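PDB 3H92: uncharacterized ATP-binding protein MJECL15 from Methanocaldococcus jannaschii, which is of unknown function but probably binds ATP, the crystallised fragment being its C-terminal domain of the helix-turn-helix clan. Local coordinates for residues 31-34 against 35-39. Numbering follows the deposited sequence.
Sequences INYD and EVLEA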
# COMPACT_ATOMS: atom_id res chain seq x y z
N ILE A 31 1.48 -11.86 7.06
CA ILE A 31 1.65 -10.41 6.96
C ILE A 31 1.12 -9.77 8.22
O ILE A 31 -0.05 -9.95 8.56
CB ILE A 31 0.88 -9.84 5.75
CG1 ILE A 31 0.98 -10.74 4.52
CG2 ILE A 31 1.40 -8.50 5.37
CD1 ILE A 31 2.23 -10.53 3.73
N ASN A 32 1.97 -9.02 8.94
CA ASN A 32 1.49 -8.27 10.08
C ASN A 32 0.80 -7.05 9.56
O ASN A 32 1.38 -6.20 8.88
CB ASN A 32 2.59 -7.84 11.10
CG ASN A 32 2.00 -6.94 12.27
OD1 ASN A 32 1.04 -7.33 12.96
ND2 ASN A 32 2.57 -5.73 12.48
N TYR A 33 -0.47 -7.00 9.90
CA TYR A 33 -1.28 -5.82 9.76
C TYR A 33 -0.64 -4.50 10.20
O TYR A 33 -0.67 -3.49 9.48
CB TYR A 33 -2.53 -6.05 10.58
CG TYR A 33 -3.48 -4.90 10.52
CD1 TYR A 33 -3.35 -3.83 11.38
CD2 TYR A 33 -4.51 -4.88 9.58
CE1 TYR A 33 -4.24 -2.75 11.33
CE2 TYR A 33 -5.40 -3.83 9.52
CZ TYR A 33 -5.26 -2.77 10.39
OH TYR A 33 -6.15 -1.72 10.34
N ASP A 34 -0.11 -4.48 11.39
CA ASP A 34 0.40 -3.24 11.96
C ASP A 34 1.65 -2.70 11.18
O ASP A 34 1.86 -1.49 11.13
CB ASP A 34 0.63 -3.42 13.50
CG ASP A 34 -0.61 -2.93 14.37
OD1 ASP A 34 -1.53 -2.25 13.80
OD2 ASP A 34 -0.59 -3.19 15.63
N GLU A 35 2.41 -3.62 10.57
CA GLU A 35 3.57 -3.33 9.71
C GLU A 35 3.14 -2.91 8.32
O GLU A 35 3.81 -2.11 7.69
CB GLU A 35 4.40 -4.57 9.47
CG GLU A 35 5.31 -5.02 10.57
CD GLU A 35 6.07 -6.30 10.15
OE1 GLU A 35 5.42 -7.40 10.03
OE2 GLU A 35 7.32 -6.22 9.93
N VAL A 36 2.06 -3.53 7.83
CA VAL A 36 1.41 -3.03 6.63
C VAL A 36 0.93 -1.60 6.85
O VAL A 36 1.23 -0.77 6.00
CB VAL A 36 0.27 -3.97 6.13
CG1 VAL A 36 -0.55 -3.31 5.02
CG2 VAL A 36 0.88 -5.27 5.65
N LEU A 37 0.27 -1.29 7.98
CA LEU A 37 -0.18 0.11 8.23
C LEU A 37 0.99 1.03 8.22
O LEU A 37 0.92 2.11 7.62
CB LEU A 37 -0.89 0.37 9.57
CG LEU A 37 -2.37 0.11 9.81
CD1 LEU A 37 -2.78 0.65 11.23
CD2 LEU A 37 -3.30 0.65 8.68
N GLU A 38 2.04 0.65 8.93
CA GLU A 38 3.19 1.55 9.09
C GLU A 38 3.85 1.78 7.74
O GLU A 38 4.13 2.93 7.38
CB GLU A 38 4.17 1.09 10.17
CG GLU A 38 3.73 1.47 11.61
CD GLU A 38 3.08 2.91 11.73
OE1 GLU A 38 3.79 3.90 11.41
OE2 GLU A 38 1.86 3.03 12.09
N ALA A 39 3.99 0.72 6.94
CA ALA A 39 4.42 0.85 5.55
C ALA A 39 3.59 1.89 4.80
O ALA A 39 4.12 2.85 4.33
CB ALA A 39 4.37 -0.48 4.84
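Asn32 and Val36 meet in the capped first turn of helix 33-45, a local i to i+4 contact where the loop after helix 8-27 becomes helical. Asn32 is the N-cap residue. This helix packs against helices 8-27 and 56-64, in a domain assigned by sequence to the helix-turn-helix clan.

The backbone sets the turn. Val36 N donates to Asn32 O at 2.9 Å, with the donor in the carbonyl plane and a nearly straight bond (164°). Glu35 N reaches the same oxygen only weakly. Leu37 N bonds to Tyr33 O at 2.8 Å, and Glu38 N to Asp34 O at 3.1 Å. The last donor lies above the carbonyl plane.

On the inner side, Ile31 from the loop meets Val36 from the helix through one methyl each. CG2 of Ile31 is 3.3 Å from CG2 of Val36, closer than usual for two carbons. Ile31 also touches Val24 of helix 8-27 and Phe61 of helix 56-64, and Val36 lies on Leu21 and Val24, so the pair sits between the two helices.

Glu35 runs back beside the cap. Its CG stands anti to its carbonyl carbon (chi1 -77°), and the extended chain beyond brings the carboxylate alongside the CB methylene of Asn32. OE1 of Glu35 lies 3.1 Å from CB of Asn32, a packing contact with a carbon.

Glu38 OE2 forms a salt bridge with Lys41, further along the same helix.

With chi1 at -180°, the Tyr33 side chain extends beside the following turn of the helix, where its ring meets Leu37. The leucine approaches the ring obliquely, with CD1 of Leu37 3.7 Å from CE1 of Tyr33.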